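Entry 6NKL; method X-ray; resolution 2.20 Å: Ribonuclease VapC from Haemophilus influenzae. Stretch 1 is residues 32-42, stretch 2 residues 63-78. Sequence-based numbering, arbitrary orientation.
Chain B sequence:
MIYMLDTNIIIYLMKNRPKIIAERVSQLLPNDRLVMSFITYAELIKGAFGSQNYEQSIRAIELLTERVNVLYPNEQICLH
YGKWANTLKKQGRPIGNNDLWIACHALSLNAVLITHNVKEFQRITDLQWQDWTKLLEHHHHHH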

# COMPACT_ATOMS: atom_id res chain seq x y z
N ASP B 32 -24.28 -9.33 3.57
CA ASP B 32 -23.46 -8.19 3.17
C ASP B 32 -22.45 -7.91 4.27
O ASP B 32 -22.68 -8.23 5.44
CB ASP B 32 -24.33 -6.95 2.91
CG ASP B 32 -25.01 -6.97 1.52
OD1 ASP B 32 -24.68 -7.83 0.67
OD2 ASP B 32 -25.88 -6.11 1.26
N ARG B 33 -21.29 -7.36 3.89
CA ARG B 33 -20.20 -7.18 4.84
C ARG B 33 -19.54 -5.81 4.69
O ARG B 33 -19.34 -5.31 3.58
CB ARG B 33 -19.14 -8.26 4.66
CG ARG B 33 -18.17 -8.31 5.81
CD ARG B 33 -17.22 -9.47 5.66
NE ARG B 33 -16.19 -9.44 6.69
CZ ARG B 33 -15.02 -10.04 6.57
NH1 ARG B 33 -14.73 -10.73 5.48
NH2 ARG B 33 -14.12 -9.95 7.54
N LEU B 34 -19.23 -5.20 5.83
CA LEU B 34 -18.50 -3.94 5.90
C LEU B 34 -17.07 -4.21 6.33
O LEU B 34 -16.82 -4.89 7.34
CB LEU B 34 -19.16 -2.98 6.89
CG LEU B 34 -20.61 -2.56 6.65
CD1 LEU B 34 -21.04 -1.57 7.73
CD2 LEU B 34 -20.80 -1.96 5.29
N VAL B 35 -16.12 -3.65 5.58
CA VAL B 35 -14.70 -3.84 5.84
C VAL B 35 -14.00 -2.53 5.57
O VAL B 35 -14.57 -1.60 4.99
CB VAL B 35 -14.07 -4.94 4.94
CG1 VAL B 35 -14.66 -6.27 5.28
CG2 VAL B 35 -14.25 -4.57 3.47
N MET B 36 -12.71 -2.50 5.91
CA MET B 36 -11.83 -1.40 5.58
C MET B 36 -10.52 -1.98 5.09
O MET B 36 -10.16 -3.09 5.46
CB MET B 36 -11.57 -0.47 6.79
CG MET B 36 -10.71 -1.05 7.85
SD MET B 36 -10.38 0.16 9.14
CE MET B 36 -11.94 0.23 9.96
N SER B 37 -9.84 -1.23 4.24
CA SER B 37 -8.52 -1.66 3.79
C SER B 37 -7.51 -1.46 4.93
O SER B 37 -7.69 -0.61 5.81
CB SER B 37 -8.11 -0.88 2.53
OG SER B 37 -6.74 -1.06 2.19
N PHE B 38 -6.47 -2.31 4.92
CA PHE B 38 -5.32 -2.11 5.79
C PHE B 38 -4.73 -0.71 5.66
O PHE B 38 -4.16 -0.19 6.62
CB PHE B 38 -4.22 -3.13 5.49
CG PHE B 38 -3.45 -2.84 4.24
CD1 PHE B 38 -3.97 -3.14 2.99
CD2 PHE B 38 -2.18 -2.28 4.31
CE1 PHE B 38 -3.27 -2.86 1.84
CE2 PHE B 38 -1.47 -2.02 3.16
CZ PHE B 38 -2.01 -2.30 1.93
N ILE B 39 -4.86 -0.09 4.48
CA ILE B 39 -4.41 1.29 4.31
C ILE B 39 -5.10 2.17 5.32
O ILE B 39 -4.45 2.92 6.06
CB ILE B 39 -4.69 1.79 2.89
CG1 ILE B 39 -3.92 0.93 1.87
CG2 ILE B 39 -4.39 3.27 2.80
CD1 ILE B 39 -2.42 1.20 1.79
N THR B 40 -6.42 2.08 5.36
CA THR B 40 -7.22 2.94 6.22
C THR B 40 -6.91 2.64 7.68
O THR B 40 -6.82 3.56 8.51
CB THR B 40 -8.71 2.74 5.90
OG1 THR B 40 -9.01 3.19 4.57
CG2 THR B 40 -9.61 3.50 6.91
N TYR B 41 -6.72 1.37 8.02
CA TYR B 41 -6.40 1.02 9.39
C TYR B 41 -5.07 1.65 9.81
O TYR B 41 -4.92 2.12 10.93
CB TYR B 41 -6.37 -0.51 9.50
CG TYR B 41 -6.00 -1.10 10.84
CD1 TYR B 41 -6.69 -0.76 11.97
CD2 TYR B 41 -4.99 -2.07 10.93
CE1 TYR B 41 -6.40 -1.33 13.18
CE2 TYR B 41 -4.66 -2.64 12.15
CZ TYR B 41 -5.40 -2.27 13.28
OH TYR B 41 -5.13 -2.80 14.51
N ALA B 42 -4.11 1.67 8.90
CA ALA B 42 -2.84 2.30 9.19
C ALA B 42 -3.03 3.80 9.43
O ALA B 42 -2.40 4.38 10.32
CB ALA B 42 -1.85 2.01 8.05
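Stretch 2, residues 63-78: LLTERVNVLYPNEQIC

Stretch 2 enters as the end of a helix that includes L63 and L64, passes through a short strand at N69 to L71, and leaves through Y72 and P73 into a second helix that contains Q76 to C78. The strand lies beside strand 33-37 of stretch 1. The two run parallel, with a signed crossing angle of -52° and axes 4.7 Å apart at closest approach. The N-to-C directions of the incoming helix and strand 33-37 differ by 124°, and their axes come within 8.6 Å. Together the two stretches bury 777 Å².

The register pairs V35 with N69, M36 with V70 and S37 with L71. Three backbone hydrogen bonds hold it. M36 N donates to N69 O at 2.9 Å. M36 O accepts from L71 N at 3.1 Å. F38 N donates to L71 O at 3.1 Å, so the pairing reaches the first residue of helix 38-42. M36 thus has both backbone polar groups satisfied by stretch 2, and L71 has both of its own satisfied by stretch 1. The V70 CA to M36 O contact, 3.4 Å, adds a CA-H...O interaction, and V68 CA makes a similar one to L34 O at 3.6 Å.

The side chain of N69 is satisfied at both ends. Its OD1 accepts from R33 NH2 at 2.7 Å, at the edge of the guanidinium. Its ND2 donates to T65 O at 3.0 Å, and weakly to E66 O at 3.1 Å. N69 therefore ties the strand both to stretch 1 and back to the preceding helix. In stretch 1, S37 caps the helix: its OG accepts from I39 N at 3.1 Å. S37 O accepts from Y41 N at 3.1 Å.

V35, S37, N69 and L71 share one face of the sheet. There V35 CG2 meets L71 CD1 at 4.0 Å. M36 and V70 point to the other face, where M36 CG lies 3.8 Å from V70 CG2. The end of M36 reaches the incoming helix, with CE 3.9 Å from L64 CG and 3.8 Å from T65 CG2.

F38 and Y41 point toward stretch 2. V70 CG2 sits over one face of the Y41 ring, 4.0 Å from its centroid, in a CH-pi contact. P73 CD does the same for F38, 4.1 Å from the ring centroid. I77 CD1 approaches the edge of that ring, 4.3 Å from F38 CE1. Y72 CE1 packs 3.7 Å from F38 CB.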

# COMPACT_ATOMS: atom_id res chain seq x y z
N LEU B 63 -12.79 -1.15 18.79
CA LEU B 63 -14.23 -1.30 18.67
C LEU B 63 -14.67 -1.19 17.21
O LEU B 63 -15.43 -2.02 16.69
CB LEU B 63 -14.91 -0.25 19.55
CG LEU B 63 -14.76 -0.47 21.07
CD1 LEU B 63 -15.25 0.73 21.87
CD2 LEU B 63 -15.50 -1.71 21.51
N LEU B 64 -14.19 -0.16 16.52
CA LEU B 64 -14.56 0.03 15.13
C LEU B 64 -14.23 -1.21 14.31
O LEU B 64 -15.09 -1.75 13.60
CB LEU B 64 -13.87 1.26 14.57
CG LEU B 64 -13.99 1.50 13.07
CD1 LEU B 64 -15.46 1.50 12.63
CD2 LEU B 64 -13.30 2.81 12.74
N THR B 65 -12.97 -1.69 14.39
CA THR B 65 -12.54 -2.77 13.50
C THR B 65 -13.12 -4.12 13.89
O THR B 65 -13.04 -5.05 13.10
CB THR B 65 -11.02 -2.90 13.45
OG1 THR B 65 -10.52 -3.16 14.75
CG2 THR B 65 -10.35 -1.63 12.88
N GLU B 66 -13.70 -4.25 15.09
CA GLU B 66 -14.38 -5.49 15.43
C GLU B 66 -15.56 -5.73 14.50
O GLU B 66 -15.81 -6.87 14.09
CB GLU B 66 -14.84 -5.47 16.90
CG GLU B 66 -14.94 -6.85 17.55
N ARG B 67 -16.28 -4.65 14.13
CA ARG B 67 -17.39 -4.64 13.17
C ARG B 67 -16.96 -4.39 11.74
O ARG B 67 -17.46 -5.03 10.81
CB ARG B 67 -18.41 -3.53 13.53
N VAL B 68 -16.07 -3.43 11.52
CA VAL B 68 -15.57 -3.14 10.18
C VAL B 68 -14.17 -3.76 10.09
O VAL B 68 -13.18 -3.12 10.43
CB VAL B 68 -15.60 -1.64 9.92
CG1 VAL B 68 -15.20 -1.32 8.50
CG2 VAL B 68 -17.01 -1.10 10.21
N ASN B 69 -14.11 -5.04 9.67
CA ASN B 69 -12.87 -5.79 9.71
C ASN B 69 -11.87 -5.23 8.71
O ASN B 69 -12.23 -4.80 7.61
CB ASN B 69 -13.09 -7.25 9.38
CG ASN B 69 -13.97 -7.98 10.36
OD1 ASN B 69 -14.50 -9.04 10.02
ND2 ASN B 69 -14.08 -7.49 11.60
N VAL B 70 -10.61 -5.29 9.09
CA VAL B 70 -9.50 -4.93 8.22
C VAL B 70 -9.14 -6.10 7.34
O VAL B 70 -8.90 -7.21 7.84
CB VAL B 70 -8.29 -4.52 9.05
CG1 VAL B 70 -7.18 -4.09 8.11
CG2 VAL B 70 -8.70 -3.46 10.02
N LEU B 71 -8.95 -5.83 6.05
CA LEU B 71 -8.50 -6.82 5.09
C LEU B 71 -7.09 -6.50 4.60
O LEU B 71 -6.69 -5.33 4.46
CB LEU B 71 -9.47 -6.88 3.90
CG LEU B 71 -10.91 -7.29 4.16
CD1 LEU B 71 -11.63 -7.46 2.84
CD2 LEU B 71 -11.00 -8.56 4.95
N TYR B 72 -6.34 -7.56 4.30
CA TYR B 72 -4.93 -7.45 3.95
C TYR B 72 -4.71 -7.95 2.53
O TYR B 72 -5.49 -8.75 2.02
CB TYR B 72 -4.08 -8.22 4.95
CG TYR B 72 -4.18 -7.54 6.28
CD1 TYR B 72 -3.28 -6.55 6.63
CD2 TYR B 72 -5.25 -7.80 7.15
CE1 TYR B 72 -3.40 -5.86 7.83
CE2 TYR B 72 -5.37 -7.14 8.37
CZ TYR B 72 -4.44 -6.17 8.71
OH TYR B 72 -4.57 -5.51 9.90
N PRO B 73 -3.69 -7.44 1.85
CA PRO B 73 -3.63 -7.62 0.40
C PRO B 73 -3.19 -9.01 0.01
O PRO B 73 -2.62 -9.76 0.80
CB PRO B 73 -2.58 -6.59 -0.03
CG PRO B 73 -1.69 -6.47 1.13
CD PRO B 73 -2.59 -6.58 2.34
N ASN B 74 -3.47 -9.33 -1.25
CA ASN B 74 -2.80 -10.44 -1.92
C ASN B 74 -2.41 -9.95 -3.30
O ASN B 74 -2.49 -8.76 -3.61
CB ASN B 74 -3.67 -11.70 -1.93
CG ASN B 74 -4.94 -11.52 -2.70
OD1 ASN B 74 -5.36 -10.39 -2.96
ND2 ASN B 74 -5.58 -12.64 -3.07
N GLU B 75 -1.97 -10.88 -4.14
CA GLU B 75 -1.33 -10.50 -5.39
C GLU B 75 -2.22 -9.61 -6.23
O GLU B 75 -1.72 -8.73 -6.93
CB GLU B 75 -0.95 -11.76 -6.17
CG GLU B 75 -0.51 -11.44 -7.57
CD GLU B 75 0.05 -12.64 -8.32
OE1 GLU B 75 -0.64 -13.68 -8.39
OE2 GLU B 75 1.16 -12.50 -8.87
N GLN B 76 -3.54 -9.81 -6.18
CA GLN B 76 -4.43 -9.09 -7.10
C GLN B 76 -4.37 -7.59 -6.91
O GLN B 76 -4.52 -6.85 -7.88
CB GLN B 76 -5.89 -9.56 -6.96
CG GLN B 76 -6.11 -11.04 -7.27
CD GLN B 76 -5.76 -11.38 -8.70
OE1 GLN B 76 -6.23 -10.72 -9.63
NE2 GLN B 76 -4.91 -12.41 -8.88
N ILE B 77 -4.17 -7.11 -5.68
CA ILE B 77 -4.10 -5.65 -5.48
C ILE B 77 -2.94 -5.07 -6.29
O ILE B 77 -3.04 -3.97 -6.82
CB ILE B 77 -3.97 -5.31 -3.98
CG1 ILE B 77 -4.24 -3.81 -3.75
CG2 ILE B 77 -2.56 -5.66 -3.50
CD1 ILE B 77 -4.35 -3.39 -2.28
N CYS B 78 -1.85 -5.82 -6.40
CA CYS B 78 -0.65 -5.33 -7.09
C CYS B 78 -0.86 -5.24 -8.60
O CYS B 78 -0.35 -4.33 -9.26
CB CYS B 78 0.55 -6.24 -6.79
SG CYS B 78 0.89 -6.41 -5.01